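Local coordinates for Low molecular weight protein-tyrosine-phosphatase ptpA (Staphylococcus aureus, PDB 3ROF) that dephosphorylates phosphotyrosine in proteins and probably acts as a secreted effector that counteracts host defences during infection, at residues A[9-14]-A[21-26]; A[17-22]-A[88-93]; A[44-49]-A[95-100]. One frame throughout, in Å; residues are numbered along the deposited sequence.

Overall arrangement
From the N terminus, strand 7-13 runs into the phosphate-binding loop and then into helix 19-33. Interaction 1 closes this short loop by packing the helix against the strand, within the unit completed by strand 39-45. Interaction 2 starts where interaction 1 ends, sharing P21 and M22 with it, and reaches across 65 residues to the end of strand 86-89 and the start of helix 92-101. Interaction 3 opens after interaction 1 has closed and joins the turn beyond strand 39-45 to the same helix 92-101. Its segments alternate with those of interaction 2, so the two loops cross. Together they tie helices 19-33 and 92-101 to the parallel sheet, interactions 1 and 2 beside the phosphate-binding loop.

Interaction 1 of 3, residues A[9-14]-A[21-26]; sequences VAFVCL and PMAEAI. With PO4 (phosphate ion), chain C.
F11 receives A23 over one face of its ring: A23 CB lies 3.6 Å from the ring centroid of F11 and only 12° off the ring normal, which is the geometry of a CH-pi contact. A chi1 of -65° turns the F11 ring away from its own carbonyl and towards the helix. The CD2-CE2 side of the ring lies near the helix backbone, F11 CE2 being 3.6 Å from A23 O and F11 CD2 3.6 Å from E24 N. Two residues earlier in the helix and two later in the strand the contact is thinner, with C13 SG 4.3 Å from P21 CD. Strand 9-13 and helix 21-26 run nearly antiparallel (157°), with axes 7.9 Å apart, a spacing consistent with the small side chain of A23 facing F11. The carboxylate of E24 turns from the ring to S43 and R28. C13, probably the nucleophile, has its SG 3.3 Å from O4 of a bound phosphate, and L14 N gives that ion a weak hydrogen bond. Between the two segments the side-chain contact is apolar, a methyl against an aromatic face, while the hydrogen bonding to the phosphate is gathered where the strand ends.

Interaction 2 of 3, residues A[17-22]-A[88-93]; sequences ICRSPM and VAMDQS. With PO4 (phosphate ion), chain C.
R19 and M90 are the nearest points of the two backbones, with CA atoms 7.3 Å apart. At R19 the loop of residues 17-18 turns into a helix; at M90 and D91 the chain leaves strand 88-89 and enters the next helix, with D91 as its N-cap. The side chains of R19 and M90 lie alongside with their chains running opposite ways, M90 CG lying 3.7 Å from R19 CB. Further along, M90 CB sits over one face of the guanidinium, 3.8 Å from R19 NH1. A bend in the arginine chain at chi3 (-69°) carries the group round to the phosphate, whose phosphorus lies in the guanidinium plane. R19 NE bonds O1 at 2.8 Å and R19 NH2 bonds O2, while the backbone N atoms of I17, C18 and R19 also donate to the ion. At another edge R19 NH1 makes a nearly straight salt bridge to D91 OD2 (2.9 Å, 170°), entering from above the carboxylate plane, 51° out of it. Water 1 accepts from R19 NH2 and donates to D91 OD2 at 2.7 Å, a second link between the same two groups. S93 OG holds the other oxygen, D91 OD1, at 2.7 Å, and D91 OD1 also caps N94 N. The guanidinium is thus fixed on several edges, consistent with R19 as the active-site arginine of the C-X5-R phosphate loop. V123 O takes a further bond from R19 NH1, and P126 of helix 126-129 packs on R19. The contact therefore spans the start of helix 19-33 and the turn between strand 86-89 and helix 92-101, with C13 of strand 7-13 alongside.

Interaction 3 of 3, residues A[44-49]-A[95-100]; sequences RGTGSW and VDNIKS. With PO4 (phosphate ion), chain D.
T46 packs its methyl against helix 95-100: T46 CG2 is 4.0 Å from I98 CG1 and 4.1 Å from N97 CB, and the side chain crosses both partners at about a right angle. This apolar half is the closer-packed part of a small contact, 107 Å² in all, and V12 of strand 7-13 adjoins both T46 and I98. The polar half is looser. A chi1 of 66° points T46 OG1 towards N97 while CG2 goes to I98, and T46 OG1 faces N97 OD1 across 3.8 Å, a gap bridged by two waters. Water 2 accepts from T46 OG1 at 2.7 Å and donates to N97 OD1 at 2.9 Å. Water 3 donates to both, at 2.7 Å to T46 OG1 and at 2.8 Å to N97 OD1. The hydroxyl therefore gives one bond and receives one, and the amide oxygen accepts two, so T46 OG1 and N97 OD1 are linked through water without meeting directly. At the strand end of segment 44-49, R44 NH1 gives a hydrogen bond to O3 of a second phosphate, 2.9 Å away, and R44 NE pairs with D82. Such an arrangement is that of an open alpha/beta sheet: the turn leaving outer strand 39-45, beside the active-site end of strand 7-13, rests on helix 92-101, which follows strand 86-89 and leads to strand 108-111.

Interaction 1 of 3, residues A[9-14]-A[21-26]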
ATOM      1  N   VAL A   9       2.381   4.756   6.981  1.00  6.35           N
ATOM      2  CA  VAL A   9       2.765   4.077   5.750  1.00  6.67           C
ATOM      3  C   VAL A   9       1.601   4.089   4.795  1.00  5.56           C
ATOM      4  O   VAL A   9       0.486   3.736   5.185  1.00  6.63           O
ATOM      5  CB  VAL A   9       3.289   2.596   5.993  1.00  8.54           C
ATOM      6  CG1 VAL A   9       2.351   1.743   6.770  1.00 11.71           C
ATOM      7  CG2 VAL A   9       3.689   1.923   4.713  1.00  9.23           C
ATOM      8  N   ALA A  10       1.841   4.469   3.543  1.00  5.64           N
ATOM      9  CA  ALA A  10       0.800   4.431   2.501  1.00  5.15           C
ATOM     10  C   ALA A  10       1.206   3.507   1.408  1.00  4.51           C
ATOM     11  O   ALA A  10       2.288   3.647   0.854  1.00  6.48           O
ATOM     12  CB  ALA A  10       0.559   5.806   1.904  1.00  6.52           C
ATOM     13  N   PHE A  11       0.317   2.592   1.053  1.00  4.33           N
ATOM     14  CA  PHE A  11       0.451   1.824  -0.182  1.00  3.71           C
ATOM     15  C   PHE A  11      -0.182   2.632  -1.299  1.00  3.93           C
ATOM     16  O   PHE A  11      -1.266   3.201  -1.130  1.00  4.77           O
ATOM     17  CB  PHE A  11      -0.228   0.460  -0.021  1.00  4.37           C
ATOM     18  CG  PHE A  11       0.425  -0.398   1.007  1.00  4.17           C
ATOM     19  CD1 PHE A  11       1.613  -1.066   0.706  1.00  4.57           C
ATOM     20  CD2 PHE A  11      -0.108  -0.513   2.281  1.00  5.00           C
ATOM     21  CE1 PHE A  11       2.226  -1.859   1.668  1.00  5.84           C
ATOM     22  CE2 PHE A  11       0.489  -1.323   3.218  1.00  5.52           C
ATOM     23  CZ  PHE A  11       1.656  -1.983   2.934  1.00  5.90           C
ATOM     24  N   VAL A  12       0.446   2.605  -2.478  1.00  4.36           N
ATOM     25  CA  VAL A  12      -0.029   3.437  -3.599  1.00  4.14           C
ATOM     26  C   VAL A  12      -0.026   2.633  -4.873  1.00  4.52           C
ATOM     27  O   VAL A  12       0.966   1.978  -5.237  1.00  5.11           O
ATOM     28  CB  VAL A  12       0.838   4.696  -3.805  1.00  4.84           C
ATOM     29  CG1 VAL A  12       0.288   5.542  -4.923  1.00  6.53           C
ATOM     30  CG2 VAL A  12       0.908   5.516  -2.519  1.00  6.37           C
ATOM     31  N   CYS A  13      -1.168   2.642  -5.556  1.00  3.93           N
ATOM     32  CA  CYS A  13      -1.337   1.995  -6.845  1.00  4.77           C
ATOM     33  C   CYS A  13      -1.967   3.010  -7.795  1.00  4.51           C
ATOM     34  O   CYS A  13      -1.830   4.198  -7.573  1.00  4.87           O
ATOM     35  CB  CYS A  13      -2.131   0.662  -6.720  1.00  5.43           C
ATOM     36  SG  CYS A  13      -3.802   0.843  -6.051  1.00  5.15           S
ATOM     37  N   LEU A  14      -2.601   2.545  -8.879  1.00  4.42           N
ATOM     38  CA  LEU A  14      -3.209   3.481  -9.834  1.00  4.52           C
ATOM     39  C   LEU A  14      -4.615   3.856  -9.400  1.00  4.46           C
ATOM     40  O   LEU A  14      -4.956   5.035  -9.230  1.00  5.20           O
ATOM     41  CB  LEU A  14      -3.213   2.863 -11.230  1.00  5.60           C
ATOM     42  CG  LEU A  14      -3.902   3.736 -12.289  1.00  7.31           C
ATOM     43  CD1 LEU A  14      -3.219   5.069 -12.458  1.00  9.42           C
ATOM     44  CD2 LEU A  14      -3.992   3.010 -13.608  1.00 12.45           C
ATOM     45  N   PRO A  21      -5.484  -1.229  -1.671  1.00  4.01           N
ATOM     46  CA  PRO A  21      -6.389  -1.562  -0.581  1.00  3.80           C
ATOM     47  C   PRO A  21      -6.084  -2.949  -0.017  1.00  4.01           C
ATOM     48  O   PRO A  21      -6.195  -3.183   1.189  1.00  4.39           O
ATOM     49  CB  PRO A  21      -7.793  -1.509  -1.232  1.00  5.06           C
ATOM     50  CG  PRO A  21      -7.612  -0.561  -2.377  1.00  5.12           C
ATOM     51  CD  PRO A  21      -6.224  -0.894  -2.914  1.00  3.87           C
ATOM     52  N   MET A  22      -5.759  -3.899  -0.899  1.00  3.86           N
ATOM     53  CA  MET A  22      -5.455  -5.219  -0.405  1.00  4.39           C
ATOM     54  C   MET A  22      -4.264  -5.178   0.566  1.00  3.82           C
ATOM     55  O   MET A  22      -4.290  -5.769   1.655  1.00  4.49           O
ATOM     56  CB  MET A  22      -5.157  -6.194  -1.559  1.00  4.43           C
ATOM     57  CG  MET A  22      -5.179  -7.598  -1.077  1.00  4.79           C
ATOM     58  SD  MET A  22      -4.520  -8.833  -2.225  1.00  5.62           S
ATOM     59  CE  MET A  22      -5.617  -8.662  -3.626  1.00  7.18           C
ATOM     60  N   ALA A  23      -3.199  -4.490   0.144  1.00  3.76           N
ATOM     61  CA  ALA A  23      -2.023  -4.362   0.965  1.00  4.17           C
ATOM     62  C   ALA A  23      -2.323  -3.645   2.293  1.00  3.95           C
ATOM     63  O   ALA A  23      -1.845  -4.042   3.341  1.00  4.20           O
ATOM     64  CB  ALA A  23      -0.907  -3.658   0.209  1.00  3.97           C
ATOM     65  N   GLU A  24      -3.110  -2.549   2.220  1.00  3.75           N
ATOM     66  CA  GLU A  24      -3.452  -1.805   3.416  1.00  4.14           C
ATOM     67  C   GLU A  24      -4.133  -2.713   4.416  1.00  4.57           C
ATOM     68  O   GLU A  24      -3.804  -2.707   5.606  1.00  4.19           O
ATOM     69  CB  GLU A  24      -4.367  -0.625   3.066  1.00  4.87           C
ATOM     70  CG  GLU A  24      -4.933   0.064   4.266  1.00  5.62           C
ATOM     71  CD  GLU A  24      -5.940   1.156   3.979  1.00  5.92           C
ATOM     72  OE1 GLU A  24      -6.214   1.497   2.820  1.00  8.50           O
ATOM     73  OE2 GLU A  24      -6.521   1.653   4.989  1.00  8.10           O
ATOM     74  N   ALA A  25      -5.150  -3.457   3.962  1.00  4.17           N
ATOM     75  CA  ALA A  25      -5.922  -4.280   4.881  1.00  5.11           C
ATOM     76  C   ALA A  25      -5.055  -5.392   5.494  1.00  4.44           C
ATOM     77  O   ALA A  25      -5.150  -5.679   6.683  1.00  4.96           O
ATOM     78  CB  ALA A  25      -7.108  -4.868   4.154  1.00  6.56           C
ATOM     79  N   ILE A  26      -4.244  -6.042   4.664  1.00  4.57           N
ATOM     80  CA  ILE A  26      -3.377  -7.106   5.163  1.00  4.58           C
ATOM     81  C   ILE A  26      -2.396  -6.537   6.201  1.00  4.45           C
ATOM     82  O   ILE A  26      -2.188  -7.102   7.254  1.00  4.78           O
ATOM     83  CB  ILE A  26      -2.625  -7.799   4.002  1.00  4.99           C
ATOM     84  CG1 ILE A  26      -3.593  -8.556   3.107  1.00  5.40           C
ATOM     85  CG2 ILE A  26      -1.495  -8.680   4.546  1.00  5.69           C
ATOM     86  CD1 ILE A  26      -3.008  -8.965   1.787  1.00  6.39           C
TER
HETATM   87  P   PO4 C 201      -5.273  -0.852  -8.855  1.00  5.14           P
HETATM   88  O1  PO4 C 201      -4.483  -1.917  -8.143  1.00  5.18           O
HETATM   89  O2  PO4 C 201      -4.387   0.192  -9.498  1.00  5.53           O
HETATM   90  O3  PO4 C 201      -6.113  -1.558  -9.968  1.00  5.26           O
HETATM   91  O4  PO4 C 201      -6.312  -0.231  -7.952  1.00  6.16           O

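Interaction 2 of 3, residues A[17-22]-A[88-93]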
ATOM      1  N   ILE A  17      -8.206   0.693  -5.894  1.00  3.98           N
ATOM      2  CA  ILE A  17      -9.289  -0.261  -5.767  1.00  4.61           C
ATOM      3  C   ILE A  17      -8.815  -1.699  -5.673  1.00  4.15           C
ATOM      4  O   ILE A  17      -9.534  -2.505  -5.076  1.00  4.55           O
ATOM      5  CB  ILE A  17     -10.382  -0.069  -6.865  1.00  5.17           C
ATOM      6  CG1 ILE A  17      -9.779  -0.069  -8.281  1.00  8.26           C
ATOM      7  CG2 ILE A  17     -11.183   1.172  -6.601  1.00  6.09           C
ATOM      8  CD1 ILE A  17     -10.808  -0.271  -9.361  1.00 12.24           C
ATOM      9  N   CYS A  18      -7.655  -2.039  -6.233  1.00  3.81           N
ATOM     10  CA  CYS A  18      -7.246  -3.452  -6.230  1.00  4.04           C
ATOM     11  C   CYS A  18      -6.046  -3.647  -5.318  1.00  4.22           C
ATOM     12  O   CYS A  18      -6.169  -4.253  -4.226  1.00  4.79           O
ATOM     13  CB  CYS A  18      -6.927  -3.962  -7.630  1.00  5.11           C
ATOM     14  SG  CYS A  18      -8.338  -3.889  -8.777  1.00  5.28           S
ATOM     15  N   ARG A  19      -4.879  -3.201  -5.731  1.00  3.90           N
ATOM     16  CA  ARG A  19      -3.627  -3.569  -5.046  1.00  4.34           C
ATOM     17  C   ARG A  19      -3.407  -2.885  -3.718  1.00  4.17           C
ATOM     18  O   ARG A  19      -3.184  -3.536  -2.698  1.00  3.99           O
ATOM     19  CB  ARG A  19      -2.423  -3.320  -5.958  1.00  4.16           C
ATOM     20  CG  ARG A  19      -2.374  -4.257  -7.147  1.00  5.05           C
ATOM     21  CD  ARG A  19      -1.417  -3.815  -8.258  1.00  4.63           C
ATOM     22  NE  ARG A  19      -1.926  -2.630  -8.897  1.00  4.44           N
ATOM     23  CZ  ARG A  19      -1.266  -1.897  -9.769  1.00  5.38           C
ATOM     24  NH1 ARG A  19      -0.057  -2.286 -10.159  1.00  6.25           N
ATOM     25  NH2 ARG A  19      -1.805  -0.785 -10.264  1.00  6.29           N
ATOM     26  N   SER A  20      -3.432  -1.552  -3.698  1.00  3.71           N
ATOM     27  CA  SER A  20      -3.115  -0.881  -2.451  1.00  3.77           C
ATOM     28  C   SER A  20      -4.172  -1.097  -1.366  1.00  4.22           C
ATOM     29  O   SER A  20      -3.788  -1.174  -0.210  1.00  3.83           O
ATOM     30  CB  SER A  20      -2.762   0.594  -2.650  1.00  4.30           C
ATOM     31  OG  SER A  20      -3.830   1.382  -3.159  1.00  4.59           O
ATOM     32  N   PRO A  21      -5.484  -1.229  -1.671  1.00  4.01           N
ATOM     33  CA  PRO A  21      -6.389  -1.562  -0.581  1.00  3.80           C
ATOM     34  C   PRO A  21      -6.084  -2.949  -0.017  1.00  4.01           C
ATOM     35  O   PRO A  21      -6.195  -3.183   1.189  1.00  4.39           O
ATOM     36  CB  PRO A  21      -7.793  -1.509  -1.232  1.00  5.06           C
ATOM     37  CG  PRO A  21      -7.612  -0.561  -2.377  1.00  5.12           C
ATOM     38  CD  PRO A  21      -6.224  -0.894  -2.914  1.00  3.87           C
ATOM     39  N   MET A  22      -5.759  -3.899  -0.899  1.00  3.86           N
ATOM     40  CA  MET A  22      -5.455  -5.219  -0.405  1.00  4.39           C
ATOM     41  C   MET A  22      -4.264  -5.178   0.566  1.00  3.82           C
ATOM     42  O   MET A  22      -4.290  -5.769   1.655  1.00  4.49           O
ATOM     43  CB  MET A  22      -5.157  -6.194  -1.559  1.00  4.43           C
ATOM     44  CG  MET A  22      -5.179  -7.598  -1.077  1.00  4.79           C
ATOM     45  SD  MET A  22      -4.520  -8.833  -2.225  1.00  5.62           S
ATOM     46  CE  MET A  22      -5.617  -8.662  -3.626  1.00  7.18           C
ATOM     47  N   VAL A  88       4.785   3.061  -0.313  1.00  5.14           N
ATOM     48  CA  VAL A  88       5.107   1.777  -0.881  1.00  5.64           C
ATOM     49  C   VAL A  88       4.240   1.604  -2.140  1.00  4.87           C
ATOM     50  O   VAL A  88       3.030   1.347  -2.061  1.00  5.16           O
ATOM     51  CB  VAL A  88       4.875   0.635   0.113  1.00  5.37           C
ATOM     52  CG1 VAL A  88       5.222  -0.717  -0.547  1.00  7.04           C
ATOM     53  CG2 VAL A  88       5.717   0.872   1.377  1.00  7.32           C
ATOM     54  N   ALA A  89       4.893   1.761  -3.282  1.00  5.28           N
ATOM     55  CA  ALA A  89       4.270   1.717  -4.594  1.00  5.44           C
ATOM     56  C   ALA A  89       4.196   0.282  -5.092  1.00  5.40           C
ATOM     57  O   ALA A  89       5.029  -0.543  -4.742  1.00  6.00           O
ATOM     58  CB  ALA A  89       5.109   2.535  -5.561  1.00  6.45           C
ATOM     59  N   MET A  90       3.243   0.012  -6.000  1.00  5.34           N
ATOM     60  CA  MET A  90       3.132  -1.324  -6.559  1.00  5.38           C
ATOM     61  C   MET A  90       3.995  -1.577  -7.785  1.00  5.89           C
ATOM     62  O   MET A  90       4.576  -2.670  -7.895  1.00  6.68           O
ATOM     63  CB  MET A  90       1.665  -1.633  -6.846  1.00  5.20           C
ATOM     64  CG  MET A  90       0.812  -1.580  -5.587  1.00  6.41           C
ATOM     65  SD  MET A  90       1.244  -2.933  -4.468  1.00  6.48           S
ATOM     66  CE  MET A  90       0.628  -2.280  -2.948  1.00 13.07           C
ATOM     67  N   ASP A  91       4.063  -0.627  -8.706  1.00  6.10           N
ATOM     68  CA  ASP A  91       4.789  -0.820  -9.936  1.00  7.24           C
ATOM     69  C   ASP A  91       5.523   0.475 -10.324  1.00  7.13           C
ATOM     70  O   ASP A  91       5.443   1.507  -9.634  1.00  6.97           O
ATOM     71  CB  ASP A  91       3.848  -1.365 -11.050  1.00  6.69           C
ATOM     72  CG  ASP A  91       2.815  -0.361 -11.550  1.00  6.71           C
ATOM     73  OD1 ASP A  91       3.102   0.834 -11.507  1.00  7.14           O
ATOM     74  OD2 ASP A  91       1.719  -0.818 -11.988  1.00  7.13           O
ATOM     75  N   GLN A  92       6.324   0.382 -11.383  1.00  7.57           N
ATOM     76  CA  GLN A  92       7.158   1.502 -11.770  1.00  9.63           C
ATOM     77  C   GLN A  92       6.332   2.706 -12.160  1.00  7.64           C
ATOM     78  O   GLN A  92       6.733   3.851 -11.883  1.00  8.64           O
ATOM     79  CB  GLN A  92       8.053   1.120 -12.937  1.00 12.53           C
ATOM     80  CG  GLN A  92       9.050   2.197 -13.299  1.00 14.87           C
ATOM     81  CD  GLN A  92      10.018   2.510 -12.145  1.00 20.02           C
ATOM     82  OE1 GLN A  92      10.516   1.600 -11.483  1.00 28.91           O
ATOM     83  NE2 GLN A  92      10.284   3.793 -11.912  1.00 22.41           N
ATOM     84  N   SER A  93       5.203   2.503 -12.848  1.00  8.11           N
ATOM     85  CA  SER A  93       4.381   3.659 -13.218  1.00  7.35           C
ATOM     86  C   SER A  93       3.900   4.387 -11.979  1.00  6.15           C
ATOM     87  O   SER A  93       3.790   5.606 -11.981  1.00  6.74           O
ATOM     88  CB  SER A  93       3.216   3.244 -14.117  1.00  9.97           C
ATOM     89  OG  SER A  93       2.190   2.515 -13.428  1.00  9.55           O
TER
HETATM   90  P   PO4 C 201      -5.273  -0.852  -8.855  1.00  5.14           P
HETATM   91  O1  PO4 C 201      -4.483  -1.917  -8.143  1.00  5.18           O
HETATM   92  O2  PO4 C 201      -4.387   0.192  -9.498  1.00  5.53           O
HETATM   93  O3  PO4 C 201      -6.113  -1.558  -9.968  1.00  5.26           O
HETATM   94  O4  PO4 C 201      -6.312  -0.231  -7.952  1.00  6.16           O
HETATM   95  O   HOH W   1      -0.424   0.807 -12.318  1.00  8.18           O

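Interaction 3 of 3, residues A[44-49]-A[95-100]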
ATOM      1  N   ARG A  44      -3.546   5.109  -1.351  1.00  4.37           N
ATOM      2  CA  ARG A  44      -3.909   6.107  -2.328  1.00  4.53           C
ATOM      3  C   ARG A  44      -3.778   5.491  -3.709  1.00  4.17           C
ATOM      4  O   ARG A  44      -3.021   4.535  -3.914  1.00  4.81           O
ATOM      5  CB  ARG A  44      -2.968   7.315  -2.251  1.00  5.59           C
ATOM      6  CG  ARG A  44      -2.963   8.124  -0.978  1.00  6.45           C
ATOM      7  CD  ARG A  44      -4.280   8.827  -0.768  1.00  6.29           C
ATOM      8  NE  ARG A  44      -4.246   9.805   0.331  1.00  8.22           N
ATOM      9  CZ  ARG A  44      -4.528   9.512   1.585  1.00  8.77           C
ATOM     10  NH1 ARG A  44      -4.795   8.260   1.951  1.00  8.73           N
ATOM     11  NH2 ARG A  44      -4.482  10.475   2.507  1.00 12.63           N
ATOM     12  N   GLY A  45      -4.438   6.156  -4.666  1.00  4.39           N
ATOM     13  CA  GLY A  45      -4.317   5.827  -6.065  1.00  5.64           C
ATOM     14  C   GLY A  45      -3.917   7.081  -6.836  1.00  5.00           C
ATOM     15  O   GLY A  45      -4.525   8.120  -6.654  1.00  5.82           O
ATOM     16  N   THR A  46      -2.873   6.986  -7.649  1.00  4.81           N
ATOM     17  CA  THR A  46      -2.458   8.163  -8.398  1.00  6.30           C
ATOM     18  C   THR A  46      -3.521   8.633  -9.382  1.00  6.12           C
ATOM     19  O   THR A  46      -3.555   9.805  -9.733  1.00  7.56           O
ATOM     20  CB  THR A  46      -1.168   7.922  -9.144  1.00  6.66           C
ATOM     21  OG1 THR A  46      -1.363   6.937 -10.151  1.00  6.47           O
ATOM     22  CG2 THR A  46      -0.043   7.484  -8.223  1.00  8.75           C
ATOM     23  N   GLY A  47      -4.331   7.690  -9.858  1.00  5.76           N
ATOM     24  CA  GLY A  47      -5.311   7.960 -10.893  1.00  6.34           C
ATOM     25  C   GLY A  47      -6.731   7.657 -10.529  1.00  6.63           C
ATOM     26  O   GLY A  47      -7.555   7.528 -11.429  1.00 11.65           O
ATOM     27  N   SER A  48      -7.087   7.604  -9.273  1.00  6.76           N
ATOM     28  CA  SER A  48      -8.457   7.327  -8.880  0.51  6.32           C
ATOM     29  C   SER A  48      -9.377   8.421  -9.383  1.00  9.00           C
ATOM     30  O   SER A  48      -9.178   9.580  -9.062  1.00 11.78           O
ATOM     31  CB  SER A  48      -8.569   7.291  -7.365  0.51  7.29           C
ATOM     32  OG  SER A  48      -7.697   6.351  -6.809  0.51  6.47           O
ATOM     33  N   TRP A  49     -10.393   8.060 -10.150  1.00  9.51           N
ATOM     34  CA  TRP A  49     -11.361   9.038 -10.625  1.00  8.00           C
ATOM     35  C   TRP A  49     -12.589   9.060  -9.730  1.00  7.58           C
ATOM     36  O   TRP A  49     -12.906  10.082  -9.132  1.00  9.00           O
ATOM     37  CB  TRP A  49     -11.703   8.841 -12.117  1.00  9.24           C
ATOM     38  CG  TRP A  49     -12.580   9.965 -12.562  1.00  8.72           C
ATOM     39  CD1 TRP A  49     -13.911   9.891 -12.854  1.00  9.06           C
ATOM     40  CD2 TRP A  49     -12.212  11.349 -12.700  1.00  7.62           C
ATOM     41  NE1 TRP A  49     -14.386  11.144 -13.143  1.00  9.62           N
ATOM     42  CE2 TRP A  49     -13.371  12.058 -13.060  1.00  7.06           C
ATOM     43  CE3 TRP A  49     -11.024  12.055 -12.538  1.00  8.64           C
ATOM     44  CZ2 TRP A  49     -13.382  13.440 -13.279  1.00 10.25           C
ATOM     45  CZ3 TRP A  49     -11.036  13.423 -12.755  1.00 11.42           C
ATOM     46  CH2 TRP A  49     -12.208  14.098 -13.120  1.00 10.45           C
ATOM     47  N   VAL A  95       5.547   4.627  -9.064  1.00  6.94           N
ATOM     48  CA  VAL A  95       6.715   5.385  -8.593  1.00  7.04           C
ATOM     49  C   VAL A  95       6.835   6.673  -9.404  1.00  7.88           C
ATOM     50  O   VAL A  95       6.959   7.785  -8.870  1.00  7.82           O
ATOM     51  CB  VAL A  95       7.987   4.549  -8.704  1.00  9.51           C
ATOM     52  CG1 VAL A  95       9.223   5.440  -8.473  1.00 10.16           C
ATOM     53  CG2 VAL A  95       7.952   3.391  -7.703  1.00  8.83           C
ATOM     54  N   ASP A  96       6.809   6.524 -10.720  1.00  8.72           N
ATOM     55  CA  ASP A  96       7.016   7.677 -11.597  1.00  9.11           C
ATOM     56  C   ASP A  96       5.934   8.720 -11.356  1.00  7.90           C
ATOM     57  O   ASP A  96       6.197   9.956 -11.290  1.00  8.91           O
ATOM     58  CB  ASP A  96       6.995   7.267 -13.069  1.00 10.16           C
ATOM     59  CG  ASP A  96       8.130   6.326 -13.466  1.00 14.35           C
ATOM     60  OD1 ASP A  96       9.135   6.258 -12.738  1.00 15.93           O
ATOM     61  OD2 ASP A  96       8.005   5.660 -14.528  1.00 17.06           O
ATOM     62  N   ASN A  97       4.681   8.270 -11.313  1.00  7.09           N
ATOM     63  CA  ASN A  97       3.569   9.211 -11.196  1.00  7.39           C
ATOM     64  C   ASN A  97       3.561   9.894  -9.807  1.00  8.09           C
ATOM     65  O   ASN A  97       3.259  11.082  -9.707  1.00  7.08           O
ATOM     66  CB  ASN A  97       2.212   8.536 -11.446  1.00  7.07           C
ATOM     67  CG  ASN A  97       2.031   7.950 -12.861  1.00  7.63           C
ATOM     68  OD1 ASN A  97       1.113   7.152 -13.054  1.00  7.68           O
ATOM     69  ND2 ASN A  97       2.889   8.282 -13.804  1.00  9.35           N
ATOM     70  N   ILE A  98       3.863   9.150  -8.742  1.00  6.64           N
ATOM     71  CA  ILE A  98       3.997   9.750  -7.412  1.00  7.53           C
ATOM     72  C   ILE A  98       4.992  10.908  -7.474  1.00  7.51           C
ATOM     73  O   ILE A  98       4.726  11.988  -6.924  1.00  8.26           O
ATOM     74  CB  ILE A  98       4.449   8.705  -6.397  1.00  7.35           C
ATOM     75  CG1 ILE A  98       3.304   7.741  -6.107  1.00  6.65           C
ATOM     76  CG2 ILE A  98       4.916   9.367  -5.124  1.00  9.22           C
ATOM     77  CD1 ILE A  98       3.750   6.463  -5.412  1.00  7.61           C
ATOM     78  N   LYS A  99       6.166  10.684  -8.053  1.00  8.36           N
ATOM     79  CA  LYS A  99       7.211  11.695  -8.031  1.00  8.97           C
ATOM     80  C   LYS A  99       6.844  12.899  -8.886  1.00  8.41           C
ATOM     81  O   LYS A  99       7.243  14.018  -8.580  1.00 10.75           O
ATOM     82  CB  LYS A  99       8.552  11.125  -8.479  1.00 11.47           C
ATOM     83  CG  LYS A  99       9.093  10.064  -7.547  1.00 16.46           C
ATOM     84  CD  LYS A  99      10.521   9.673  -7.898  1.00 37.50           C
ATOM     85  CE  LYS A  99      10.605   8.808  -9.141  1.00 51.02           C
ATOM     86  NZ  LYS A  99      12.008   8.370  -9.419  1.00 65.00           N
ATOM     87  N   SER A 100       6.081  12.678  -9.949  1.00  9.41           N
ATOM     88  CA  SER A 100       5.578  13.786 -10.775  1.00 10.10           C
ATOM     89  C   SER A 100       4.493  14.601 -10.070  1.00  8.97           C
ATOM     90  O   SER A 100       4.445  15.823 -10.175  1.00 11.16           O
ATOM     91  CB  SER A 100       5.003  13.241 -12.076  1.00 11.91           C
ATOM     92  OG  SER A 100       6.008  12.659 -12.869  1.00 21.29           O
TER
HETATM   93  P   PO4 D 202      -6.459   8.966   5.430  1.00 14.31           P
HETATM   94  O1  PO4 D 202      -6.537   8.850   6.933  1.00 23.60           O
HETATM   95  O2  PO4 D 202      -6.058  10.363   5.073  1.00 26.09           O
HETATM   96  O3  PO4 D 202      -5.377   8.106   4.799  1.00 10.89           O
HETATM   97  O4  PO4 D 202      -7.785   8.702   4.758  1.00 17.23           O
HETATM   98  O   HOH W   2      -1.533   8.174 -12.504  1.00  7.38           O
HETATM   99  O   HOH W   3       0.452   5.174 -11.168  1.00  7.67           O